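Local atomic coordinates of electron transfer flavoprotein, alpha subunit (PDB entry 7KOE), a protein that probably carries electrons between redox partners by way of bound FAD, as the alpha subunit of an electron transfer flavoprotein. Residues Y76-Y81 with G105-G110; D123-D128 with P165-E170; T205-E210 with G239-A244; K229-L234 with K318-L323. All coordinates share one frame; numbering follows the deposited sequence.

Contact 1: residues Y76-Y81 with G105-G110; sequences YVNYLY and GRELAG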
loop_
_atom_site.group_PDB
_atom_site.type_symbol
_atom_site.label_atom_id
_atom_site.label_comp_id
_atom_site.label_asym_id
_atom_site.label_seq_id
_atom_site.Cartn_x
_atom_site.Cartn_y
_atom_site.Cartn_z
ATOM N N TYR B 76 -46.491 15.029 40.010
ATOM C CA TYR B 76 -45.553 14.062 39.456
ATOM C C TYR B 76 -44.797 13.395 40.595
ATOM O O TYR B 76 -43.967 14.027 41.254
ATOM C CB TYR B 76 -44.580 14.713 38.481
ATOM C CG TYR B 76 -43.502 13.750 38.050
ATOM C CD1 TYR B 76 -43.807 12.659 37.253
ATOM C CD2 TYR B 76 -42.183 13.917 38.458
ATOM C CE1 TYR B 76 -42.833 11.768 36.862
ATOM C CE2 TYR B 76 -41.200 13.025 38.073
ATOM C CZ TYR B 76 -41.535 11.955 37.275
ATOM O OH TYR B 76 -40.568 11.066 36.881
ATOM N N VAL B 77 -45.092 12.122 40.830
ATOM C CA VAL B 77 -44.283 11.264 41.681
ATOM C C VAL B 77 -43.969 10.032 40.851
ATOM O O VAL B 77 -44.880 9.284 40.476
ATOM C CB VAL B 77 -44.990 10.886 42.989
ATOM C CG1 VAL B 77 -44.219 9.795 43.704
ATOM C CG2 VAL B 77 -45.122 12.100 43.885
ATOM N N ASN B 78 -42.685 9.831 40.546
ATOM C CA ASN B 78 -42.255 8.710 39.719
ATOM C C ASN B 78 -42.470 7.369 40.401
ATOM O O ASN B 78 -42.543 6.343 39.719
ATOM C CB ASN B 78 -40.782 8.872 39.374
ATOM C CG ASN B 78 -39.931 9.113 40.601
ATOM O OD1 ASN B 78 -39.787 10.247 41.052
ATOM N ND2 ASN B 78 -39.379 8.046 41.159
ATOM N N TYR B 79 -42.549 7.359 41.729
ATOM C CA TYR B 79 -42.874 6.139 42.455
ATOM C C TYR B 79 -44.305 5.699 42.177
ATOM O O TYR B 79 -44.586 4.499 42.085
ATOM C CB TYR B 79 -42.647 6.375 43.945
ATOM C CG TYR B 79 -43.155 5.287 44.844
ATOM C CD1 TYR B 79 -42.739 3.971 44.679
ATOM C CD2 TYR B 79 -44.034 5.578 45.878
ATOM C CE1 TYR B 79 -43.201 2.970 45.510
ATOM C CE2 TYR B 79 -44.499 4.586 46.715
ATOM C CZ TYR B 79 -44.077 3.284 46.527
ATOM O OH TYR B 79 -44.535 2.286 47.355
ATOM N N LEU B 80 -45.219 6.657 42.021
ATOM C CA LEU B 80 -46.617 6.332 41.768
ATOM C C LEU B 80 -46.895 6.092 40.293
ATOM O O LEU B 80 -47.736 5.251 39.959
ATOM C CB LEU B 80 -47.515 7.454 42.283
ATOM C CG LEU B 80 -47.419 7.739 43.778
ATOM C CD1 LEU B 80 -48.190 8.996 44.125
ATOM C CD2 LEU B 80 -47.932 6.553 44.570
ATOM N N TYR B 81 -46.217 6.825 39.407
ATOM C CA TYR B 81 -46.416 6.646 37.973
ATOM C C TYR B 81 -45.918 5.286 37.508
ATOM O O TYR B 81 -46.540 4.656 36.648
ATOM C CB TYR B 81 -45.696 7.745 37.202
ATOM C CG TYR B 81 -46.496 8.995 36.952
ATOM C CD1 TYR B 81 -46.888 9.813 37.999
ATOM C CD2 TYR B 81 -46.835 9.373 35.662
ATOM C CE1 TYR B 81 -47.605 10.966 37.768
ATOM C CE2 TYR B 81 -47.547 10.523 35.419
ATOM C CZ TYR B 81 -47.932 11.314 36.476
ATOM O OH TYR B 81 -48.649 12.460 36.236
ATOM N N GLY B 105 -39.689 12.796 32.212
ATOM C CA GLY B 105 -39.835 11.719 31.256
ATOM C C GLY B 105 -38.660 10.766 31.216
ATOM O O GLY B 105 -38.849 9.551 31.125
ATOM N N ARG B 106 -37.441 11.306 31.278
ATOM C CA ARG B 106 -36.254 10.458 31.307
ATOM C C ARG B 106 -36.132 9.708 32.624
ATOM O O ARG B 106 -35.628 8.582 32.649
ATOM C CB ARG B 106 -35.001 11.295 31.070
ATOM C CG ARG B 106 -35.001 12.053 29.766
ATOM C CD ARG B 106 -33.663 12.715 29.522
ATOM N NE ARG B 106 -32.604 11.734 29.325
ATOM C CZ ARG B 106 -31.538 11.935 28.560
ATOM N NH1 ARG B 106 -31.390 13.085 27.920
ATOM N NH2 ARG B 106 -30.623 10.988 28.434
ATOM N N GLU B 107 -36.581 10.315 33.720
ATOM C CA GLU B 107 -36.532 9.644 35.012
ATOM C C GLU B 107 -37.589 8.550 35.101
ATOM O O GLU B 107 -37.333 7.476 35.657
ATOM C CB GLU B 107 -36.700 10.681 36.124
ATOM C CG GLU B 107 -37.361 10.193 37.390
ATOM C CD GLU B 107 -37.340 11.228 38.485
ATOM O OE1 GLU B 107 -37.311 12.432 38.166
ATOM O OE2 GLU B 107 -37.343 10.840 39.666
ATOM N N LEU B 108 -38.766 8.792 34.521
ATOM C CA LEU B 108 -39.851 7.816 34.569
ATOM C C LEU B 108 -39.559 6.611 33.690
ATOM O O LEU B 108 -39.859 5.475 34.073
ATOM C CB LEU B 108 -41.153 8.473 34.127
ATOM C CG LEU B 108 -42.523 7.890 34.446
ATOM C CD1 LEU B 108 -43.454 9.052 34.563
ATOM C CD2 LEU B 108 -42.996 6.977 33.345
ATOM N N ALA B 109 -39.010 6.845 32.497
ATOM C CA ALA B 109 -38.781 5.761 31.552
ATOM C C ALA B 109 -37.718 4.795 32.046
ATOM O O ALA B 109 -37.791 3.598 31.753
ATOM C CB ALA B 109 -38.386 6.328 30.194
ATOM N N GLY B 110 -36.731 5.293 32.791
ATOM C CA GLY B 110 -35.737 4.414 33.374
ATOM C C GLY B 110 -36.304 3.497 34.436
ATOM O O GLY B 110 -35.871 2.352 34.559
#

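Contact 2: residues D123-D128 with P165-E170; sequences DCTGLD and PGVMKE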
loop_
_atom_site.group_PDB
_atom_site.type_symbol
_atom_site.label_atom_id
_atom_site.label_comp_id
_atom_site.label_asym_id
_atom_site.label_seq_id
_atom_site.Cartn_x
_atom_site.Cartn_y
_atom_site.Cartn_z
ATOM N N ASP B 123 -33.580 10.198 24.853
ATOM C CA ASP B 123 -33.358 11.434 24.093
ATOM C C ASP B 123 -33.153 11.156 22.604
ATOM O O ASP B 123 -32.211 11.645 21.982
ATOM C CB ASP B 123 -32.189 12.237 24.670
ATOM C CG ASP B 123 -32.281 13.718 24.354
ATOM O OD1 ASP B 123 -33.091 14.415 24.996
ATOM O OD2 ASP B 123 -31.543 14.187 23.461
ATOM N N CYS B 124 -34.047 10.353 22.036
ATOM C CA CYS B 124 -33.946 9.992 20.634
ATOM C C CYS B 124 -34.319 11.169 19.745
ATOM O O CYS B 124 -35.063 12.068 20.137
ATOM C CB CYS B 124 -34.842 8.802 20.315
ATOM S SG CYS B 124 -34.533 7.369 21.333
ATOM N N THR B 125 -33.772 11.159 18.532
ATOM C CA THR B 125 -34.043 12.195 17.548
ATOM C C THR B 125 -34.393 11.643 16.175
ATOM O O THR B 125 -34.690 12.430 15.271
ATOM C CB THR B 125 -32.834 13.132 17.402
ATOM O OG1 THR B 125 -31.641 12.354 17.264
ATOM C CG2 THR B 125 -32.704 14.058 18.595
ATOM N N GLY B 126 -34.356 10.329 15.989
ATOM C CA GLY B 126 -34.413 9.756 14.660
ATOM C C GLY B 126 -35.282 8.526 14.511
ATOM O O GLY B 126 -34.876 7.585 13.820
ATOM N N LEU B 127 -36.428 8.498 15.195
ATOM C CA LEU B 127 -37.335 7.353 15.157
ATOM C C LEU B 127 -37.806 7.049 13.739
ATOM O O LEU B 127 -38.237 7.943 13.005
ATOM C CB LEU B 127 -38.548 7.613 16.045
ATOM C CG LEU B 127 -38.345 7.773 17.544
ATOM C CD1 LEU B 127 -39.693 7.879 18.200
ATOM C CD2 LEU B 127 -37.580 6.597 18.095
ATOM N N ASP B 128 -37.706 5.778 13.360
ATOM C CA ASP B 128 -38.082 5.315 12.033
ATOM C C ASP B 128 -38.290 3.812 12.103
ATOM O O ASP B 128 -37.689 3.130 12.935
ATOM C CB ASP B 128 -37.015 5.659 10.990
ATOM C CG ASP B 128 -37.611 6.034 9.649
ATOM O OD1 ASP B 128 -38.851 5.994 9.514
ATOM O OD2 ASP B 128 -36.836 6.368 8.728
ATOM N N PRO B 165 -37.591 16.514 23.187
ATOM C CA PRO B 165 -38.660 17.464 22.853
ATOM C C PRO B 165 -38.201 18.481 21.820
ATOM O O PRO B 165 -37.255 19.238 22.051
ATOM C CB PRO B 165 -38.974 18.128 24.199
ATOM C CG PRO B 165 -38.412 17.206 25.228
ATOM C CD PRO B 165 -37.193 16.626 24.597
ATOM N N GLY B 166 -38.877 18.492 20.675
ATOM C CA GLY B 166 -38.643 19.468 19.630
ATOM C C GLY B 166 -38.166 18.893 18.316
ATOM O O GLY B 166 -38.228 19.587 17.293
ATOM N N VAL B 167 -37.688 17.648 18.298
ATOM C CA VAL B 167 -37.176 17.083 17.057
ATOM C C VAL B 167 -38.304 16.561 16.171
ATOM O O VAL B 167 -38.147 16.498 14.945
ATOM C CB VAL B 167 -36.119 16.011 17.387
ATOM C CG1 VAL B 167 -36.750 14.757 17.985
ATOM C CG2 VAL B 167 -35.258 15.690 16.169
ATOM N N MET B 168 -39.458 16.240 16.745
ATOM C CA MET B 168 -40.610 15.826 15.963
ATOM C C MET B 168 -41.476 17.040 15.640
ATOM O O MET B 168 -41.237 18.147 16.122
ATOM C CB MET B 168 -41.400 14.759 16.713
ATOM C CG MET B 168 -40.552 13.568 17.110
ATOM S SD MET B 168 -39.400 13.110 15.800
ATOM C CE MET B 168 -38.655 11.640 16.490
ATOM N N LYS B 169 -42.470 16.834 14.782
ATOM C CA LYS B 169 -43.322 17.920 14.321
ATOM C C LYS B 169 -44.772 17.633 14.683
ATOM O O LYS B 169 -45.226 16.486 14.649
ATOM C CB LYS B 169 -43.184 18.156 12.804
ATOM C CG LYS B 169 -42.048 19.110 12.409
ATOM C CD LYS B 169 -40.667 18.477 12.528
ATOM C CE LYS B 169 -39.569 19.440 12.123
ATOM N NZ LYS B 169 -38.218 18.881 12.408
ATOM N N GLU B 170 -45.490 18.695 15.035
ATOM C CA GLU B 170 -46.865 18.584 15.495
ATOM C C GLU B 170 -47.830 18.372 14.335
ATOM O O GLU B 170 -47.606 18.835 13.212
ATOM C CB GLU B 170 -47.279 19.843 16.256
ATOM C CG GLU B 170 -47.168 19.752 17.760
ATOM C CD GLU B 170 -47.409 21.090 18.428
ATOM O OE1 GLU B 170 -47.533 22.097 17.702
ATOM O OE2 GLU B 170 -47.479 21.138 19.674
#

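Contact 3: residues T205-E210 with G239-A244; sequences TQVNLE and GGEVGA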
loop_
_atom_site.group_PDB
_atom_site.type_symbol
_atom_site.label_atom_id
_atom_site.label_comp_id
_atom_site.label_asym_id
_atom_site.label_seq_id
_atom_site.Cartn_x
_atom_site.Cartn_y
_atom_site.Cartn_z
ATOM N N THR B 205 -34.596 30.911 39.798
ATOM C CA THR B 205 -33.881 31.218 41.029
ATOM C C THR B 205 -32.405 30.862 40.957
ATOM O O THR B 205 -31.635 31.307 41.815
ATOM C CB THR B 205 -34.516 30.489 42.212
ATOM O OG1 THR B 205 -34.450 29.075 41.989
ATOM C CG2 THR B 205 -35.964 30.905 42.378
ATOM N N GLN B 206 -32.000 30.061 39.973
ATOM C CA GLN B 206 -30.600 29.713 39.776
ATOM C C GLN B 206 -30.202 29.940 38.326
ATOM O O GLN B 206 -30.954 30.546 37.556
ATOM C CB GLN B 206 -30.339 28.261 40.173
ATOM C CG GLN B 206 -30.497 27.980 41.652
ATOM C CD GLN B 206 -30.394 26.508 41.970
ATOM O OE1 GLN B 206 -29.481 25.826 41.509
ATOM N NE2 GLN B 206 -31.337 26.003 42.756
ATOM N N VAL B 207 -29.021 29.467 37.947
ATOM C CA VAL B 207 -28.557 29.517 36.567
ATOM C C VAL B 207 -28.809 28.152 35.953
ATOM O O VAL B 207 -28.283 27.144 36.437
ATOM C CB VAL B 207 -27.068 29.882 36.490
ATOM C CG1 VAL B 207 -26.601 29.889 35.045
ATOM C CG2 VAL B 207 -26.810 31.216 37.165
ATOM N N ASN B 208 -29.612 28.102 34.895
ATOM C CA ASN B 208 -29.942 26.808 34.291
ATOM C C ASN B 208 -28.928 26.442 33.214
ATOM O O ASN B 208 -28.147 25.502 33.383
ATOM C CB ASN B 208 -31.359 26.843 33.724
ATOM C CG ASN B 208 -32.359 27.390 34.710
ATOM O OD1 ASN B 208 -32.405 26.964 35.863
ATOM N ND2 ASN B 208 -33.164 28.347 34.269
ATOM N N LEU B 209 -28.925 27.189 32.108
ATOM C CA LEU B 209 -27.969 27.124 31.001
ATOM C C LEU B 209 -27.845 25.744 30.334
ATOM O O LEU B 209 -26.968 25.550 29.495
ATOM C CB LEU B 209 -26.589 27.619 31.444
ATOM C CG LEU B 209 -25.794 28.450 30.440
ATOM C CD1 LEU B 209 -26.565 29.672 30.018
ATOM C CD2 LEU B 209 -24.482 28.845 31.048
ATOM N N GLU B 210 -28.684 24.770 30.676
ATOM C CA GLU B 210 -28.866 23.587 29.844
ATOM C C GLU B 210 -30.322 23.280 29.585
ATOM O O GLU B 210 -30.628 22.607 28.593
ATOM C CB GLU B 210 -28.233 22.334 30.471
ATOM C CG GLU B 210 -26.727 22.320 30.606
ATOM C CD GLU B 210 -26.265 22.703 31.992
ATOM O OE1 GLU B 210 -27.126 22.889 32.873
ATOM O OE2 GLU B 210 -25.043 22.794 32.204
ATOM N N GLY B 239 -37.806 34.249 27.980
ATOM C CA GLY B 239 -37.951 33.208 28.978
ATOM C C GLY B 239 -36.744 32.305 29.075
ATOM O O GLY B 239 -36.893 31.100 29.309
ATOM N N GLY B 240 -35.543 32.859 28.900
ATOM C CA GLY B 240 -34.342 32.061 28.852
ATOM C C GLY B 240 -33.223 32.651 29.691
ATOM O O GLY B 240 -33.355 33.718 30.294
ATOM N N GLU B 241 -32.111 31.923 29.710
ATOM C CA GLU B 241 -30.953 32.232 30.530
ATOM C C GLU B 241 -29.923 33.003 29.705
ATOM O O GLU B 241 -29.843 32.870 28.485
ATOM C CB GLU B 241 -30.367 30.933 31.089
ATOM C CG GLU B 241 -29.283 31.068 32.146
ATOM C CD GLU B 241 -29.805 31.603 33.462
ATOM O OE1 GLU B 241 -31.000 31.395 33.762
ATOM O OE2 GLU B 241 -29.020 32.229 34.203
ATOM N N VAL B 242 -29.141 33.834 30.380
ATOM C CA VAL B 242 -28.076 34.604 29.744
ATOM C C VAL B 242 -26.785 33.802 29.899
ATOM O O VAL B 242 -26.455 33.287 30.970
ATOM C CB VAL B 242 -27.966 36.030 30.302
ATOM C CG1 VAL B 242 -27.827 36.051 31.822
ATOM C CG2 VAL B 242 -26.818 36.781 29.651
ATOM N N GLY B 243 -26.075 33.615 28.787
ATOM C CA GLY B 243 -24.809 32.920 28.823
ATOM C C GLY B 243 -23.632 33.865 28.696
ATOM O O GLY B 243 -23.779 35.084 28.693
ATOM N N ALA B 244 -22.439 33.287 28.590
ATOM C CA ALA B 244 -21.220 34.063 28.436
ATOM C C ALA B 244 -20.173 33.252 27.692
ATOM O O ALA B 244 -20.350 32.066 27.407
ATOM C CB ALA B 244 -20.655 34.506 29.789
#

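Contact 4: residues K229-L234 with K318-L323; sequences KKLKEL and KVVPAL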
loop_
_atom_site.group_PDB
_atom_site.type_symbol
_atom_site.label_atom_id
_atom_site.label_comp_id
_atom_site.label_asym_id
_atom_site.label_seq_id
_atom_site.Cartn_x
_atom_site.Cartn_y
_atom_site.Cartn_z
ATOM N N LYS B 229 -26.596 43.697 30.907
ATOM C CA LYS B 229 -27.971 44.010 31.265
ATOM C C LYS B 229 -28.840 44.119 30.023
ATOM O O LYS B 229 -30.032 43.800 30.071
ATOM C CB LYS B 229 -28.026 45.302 32.075
ATOM C CG LYS B 229 -27.581 45.140 33.516
ATOM C CD LYS B 229 -27.619 46.464 34.254
ATOM C CE LYS B 229 -26.536 47.403 33.753
ATOM N NZ LYS B 229 -25.178 46.943 34.151
ATOM N N LYS B 230 -28.259 44.560 28.904
ATOM C CA LYS B 230 -28.974 44.547 27.634
ATOM C C LYS B 230 -29.198 43.127 27.133
ATOM O O LYS B 230 -30.191 42.865 26.449
ATOM C CB LYS B 230 -28.209 45.360 26.591
ATOM C CG LYS B 230 -27.789 46.735 27.069
ATOM C CD LYS B 230 -26.710 47.327 26.181
ATOM C CE LYS B 230 -26.334 48.727 26.631
ATOM N NZ LYS B 230 -25.919 48.757 28.060
ATOM N N LEU B 231 -28.290 42.203 27.455
ATOM C CA LEU B 231 -28.502 40.807 27.101
ATOM C C LEU B 231 -29.493 40.130 28.033
ATOM O O LEU B 231 -30.157 39.171 27.630
ATOM C CB LEU B 231 -27.181 40.035 27.120
ATOM C CG LEU B 231 -26.125 40.278 26.042
ATOM C CD1 LEU B 231 -25.223 39.076 25.948
ATOM C CD2 LEU B 231 -26.741 40.547 24.701
ATOM N N LYS B 232 -29.600 40.598 29.275
ATOM C CA LYS B 232 -30.573 40.032 30.200
ATOM C C LYS B 232 -31.973 40.576 29.967
ATOM O O LYS B 232 -32.947 39.931 30.372
ATOM C CB LYS B 232 -30.152 40.297 31.645
ATOM C CG LYS B 232 -30.632 39.244 32.623
ATOM C CD LYS B 232 -30.356 39.653 34.054
ATOM C CE LYS B 232 -30.508 38.475 34.993
ATOM N NZ LYS B 232 -31.834 37.820 34.844
ATOM N N GLU B 233 -32.093 41.749 29.340
ATOM C CA GLU B 233 -33.398 42.227 28.900
ATOM C C GLU B 233 -33.982 41.321 27.827
ATOM O O GLU B 233 -35.196 41.103 27.794
ATOM C CB GLU B 233 -33.286 43.658 28.375
ATOM C CG GLU B 233 -33.190 44.715 29.457
ATOM C CD GLU B 233 -32.614 46.020 28.943
ATOM O OE1 GLU B 233 -32.107 46.812 29.765
ATOM O OE2 GLU B 233 -32.668 46.254 27.718
ATOM N N LEU B 234 -33.135 40.781 26.956
ATOM C CA LEU B 234 -33.558 39.809 25.963
ATOM C C LEU B 234 -33.682 38.403 26.532
ATOM O O LEU B 234 -34.367 37.566 25.936
ATOM C CB LEU B 234 -32.567 39.809 24.796
ATOM C CG LEU B 234 -33.007 39.264 23.441
ATOM C CD1 LEU B 234 -34.395 39.747 23.103
ATOM C CD2 LEU B 234 -32.019 39.685 22.375
ATOM N N LYS B 318 -26.427 48.610 19.805
ATOM C CA LYS B 318 -27.354 49.282 18.913
ATOM C C LYS B 318 -28.276 48.318 18.180
ATOM O O LYS B 318 -29.075 48.763 17.350
ATOM C CB LYS B 318 -26.580 50.128 17.896
ATOM C CG LYS B 318 -25.744 51.230 18.521
ATOM C CD LYS B 318 -25.378 52.292 17.501
ATOM C CE LYS B 318 -24.290 51.808 16.556
ATOM N NZ LYS B 318 -22.928 51.997 17.125
ATOM N N VAL B 319 -28.189 47.015 18.455
ATOM C CA VAL B 319 -29.040 46.010 17.829
ATOM C C VAL B 319 -29.825 45.218 18.868
ATOM O O VAL B 319 -31.046 45.084 18.765
ATOM C CB VAL B 319 -28.223 45.065 16.916
ATOM C CG1 VAL B 319 -28.984 43.781 16.615
ATOM C CG2 VAL B 319 -27.867 45.769 15.622
ATOM N N VAL B 320 -29.143 44.701 19.885
ATOM C CA VAL B 320 -29.782 43.906 20.936
ATOM C C VAL B 320 -30.733 44.740 21.803
ATOM O O VAL B 320 -31.852 44.266 22.058
ATOM C CB VAL B 320 -28.729 43.158 21.777
ATOM C CG1 VAL B 320 -29.375 42.409 22.927
ATOM C CG2 VAL B 320 -27.960 42.201 20.901
ATOM N N PRO B 321 -30.409 45.967 22.261
ATOM C CA PRO B 321 -31.483 46.769 22.870
ATOM C C PRO B 321 -32.503 47.256 21.857
ATOM O O PRO B 321 -33.642 47.553 22.236
ATOM C CB PRO B 321 -30.737 47.940 23.525
ATOM C CG PRO B 321 -29.347 47.500 23.628
ATOM C CD PRO B 321 -29.121 46.671 22.427
ATOM N N ALA B 322 -32.129 47.338 20.580
ATOM C CA ALA B 322 -33.058 47.665 19.509
ATOM C C ALA B 322 -33.840 46.458 19.010
ATOM O O ALA B 322 -34.725 46.622 18.166
ATOM C CB ALA B 322 -32.304 48.301 18.345
ATOM N N LEU B 323 -33.525 45.256 19.489
ATOM C CA LEU B 323 -34.312 44.060 19.216
ATOM C C LEU B 323 -35.272 43.739 20.348
ATOM O O LEU B 323 -36.401 43.311 20.097
ATOM C CB LEU B 323 -33.397 42.855 18.975
ATOM C CG LEU B 323 -34.041 41.485 18.753
ATOM C CD1 LEU B 323 -34.808 41.464 17.449
ATOM C CD2 LEU B 323 -32.993 40.398 18.776
#

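Contact 1: residues Y76-Y81 with G105-G110
The start of helix 78-84 meets the flank of helix 103-113, with the CA atoms of Asn78 and Leu108 5.8 Å apart at the closest register. Both helices belong to the alpha/beta electron transfer flavoprotein domain, where one precedes and the other follows strand 97-100 of the parallel sheet. Leu108 supplies the apolar half. Its CG stands anti to the backbone N (chi1 -161°), so that CD1 reaches the two tyrosines at once. Leu108 CD1 lies at the edge of the Tyr76 ring, near its plane, 3.6 Å from Tyr76 CE1 and 3.6 Å from Tyr81 CD2. A leucine suits the place because its branched end lets one methyl touch ring carbons of both tyrosines.

Beside this lies a polar half. Glu107 runs out past the hydroxyl end of the Tyr76 ring, its CG 3.4 Å from Tyr76 OH and its OE1 near the ring edge, in plane, with the ring and the carboxylate plane 80° apart. The polar end of Glu107 is met by Arg176 of a neighbouring subunit, whose NH2 makes a salt bridge with Glu107 OE2 and a hydrogen bond with Asn78 OD1. An alanine in place of Glu107 would lose that carboxylate, and would probably weaken the hold on the arginine at the subunit interface and strip cover from the Tyr76 hydroxyl. The shared guanidinium is consistent with the two acceptors lying close: Asn78 OD1 and Glu107 OE2 are 2.9 Å apart, both turned to the same NH2.

Contact 2: residues D123-D128 with P165-E170
Apolar contacts carry this meeting, in which Thr125 and Val167 approach most closely along the backbone, CA to CA 5.8 Å. Val167 points its side chain at the other segment and spreads its two methyls over the Cys124-Thr125 backbone. Val167 CG2, anti to its own backbone N, lies 3.7 Å from Thr125 CB, the two side chains crossing at about a right angle. A beta-branched residue suits the spot because its two methyls cover neighbouring stretches of chain. One step on, Met168 bends at chi2 (-40°) and brings only its terminal methyl across: CE lies 4.0 Å from Leu127 CG, a flexible, unbranched chain that can fold its methyl onto the leucine.

Carbonyl oxygens make a second group of contacts, as plain van der Waals neighbours of the valine methyls. Thr125 O is 3.4 Å from Val167 CG2, and Cys124 O is 3.8 Å from Val167 CG1.

Polar groups look elsewhere. Thr125 OG1 is hydrogen-bonded to Thr139 O, and Asp123 OD2 makes a salt bridge with Arg164.

The end of strand 120-124 with the chain beyond it, and the loop after the neighbouring parallel strand 160-163, thus meet at the carboxyl ends of an alpha/beta sheet; here strand 120-124 also contributes Leu120 and Thr121 to an FAD pocket.

Contact 3: residues T205-E210 with G239-A244
Gly239 leaves helix 227-237 with a positive phi of 72°, a conformation that costs glycine little, and Gly240 then carries the chain into the strand that begins at Glu241. Glu241 is the residue that does most of the touching. Its CG stands anti to the backbone N, and the chain then bends at chi2 (69°), laying the carboxylate into the curve of 205-210. OE2 rests on Val207, 3.5 Å from Val207 CG1. OE1 faces the Asn208 backbone, but at 3.7 Å from Asn208 N and 3.8 Å from Asn208 ND2 it is too far for a hydrogen bond. The Asn208 amide is held elsewhere, ND2 by Leu203 O and OD1 by Arg177 of a neighbouring subunit. The aliphatic part of Glu241 is also in use: its CG lies 3.7 Å from Leu209 CD1, and a glutamate suits the place because its methylenes pack here while its carboxylate reaches Val207. An alanine here would remove both CG and carboxylate, and would probably leave Val207 and Leu209 without much of their cover from this strand.

Strand 241-244 is the outermost strand, within this chain, of the five-stranded parallel sheet of the Rossmann-like FAD-binding domain, and the loop 205-210 leads toward strand 214-218 beside it. Val242 turns its side chain away from the loop, while its carbonyl O sits 3.7 Å from Leu209 CD1 and accepts a hydrogen bond from His258 ND1. At Gly243 the backbone itself is the surface: its CA lies 3.9 Å from Leu209 CD1, the same leucine methyl that meets Glu241, and Gly243 is hydrogen-bonded through its backbone to Val216.

Contact 4: residues K229-L234 with K318-L323
Val320 is the bump of this interface, and the face of helix 227-237 is the hollow. Val320 CG1, anti to its backbone N, enters between Leu231 and Leu234, 3.7 Å from Leu231 CD2 and 3.8 Å from Leu234 CD2. The floor of the hollow is backbone, for Lys230 O lies 3.6 Å from the same Val320 CG1. A short beta-branched side chain suits the spot because it lets CG1 reach that carbonyl. Leu231 starts away from its partner and swings CD2 back to form one wall; Leu234 points across directly and meets Val320 at about a right angle.

Helix 227-237 and the start of helix 321-331 both lie against the parallel sheet of the Rossmann-like FAD-binding fold, where Leu231 and Val320 both touch Cys275 of strand 271-275. Beyond Val320, Leu234 CD2 also meets Leu323 CD2 tip to tip, at 3.8 Å, and Leu323 rests in turn on Phe273.

On the outer side, Pro321 takes over. Its ring corner CG nestles along the methylenes of Lys230, 3.7 Å from Lys230 CD, and proline fits the first turn of a helix, where its missing N-H costs no bond. The lysine then leads its ammonium away to Glu226 O, so that only its hydrocarbon part meets the proline.

The four contacts divide between two alpha/beta domains; contact 1 closes before contact 2 opens, and both before contact 3. Contacts 1 and 2 belong to the electron transfer flavoprotein domain with its seven-stranded parallel sheet; their centres are about 20 Å apart, and Arg106 of helix 103-113 packs on Asp123 at the end of the next strand. Contacts 3 and 4 lie in the five-stranded FAD-binding domain, centres about 16 Å apart, their segments alternating along the chain, with Val242 packing on Leu231. Contacts 1 and 4 are the most distant pair, centres about 39 Å apart. FAD pockets draw on both domains: Leu120 and Thr121 from the first, further residues between 219 and 316 from the second.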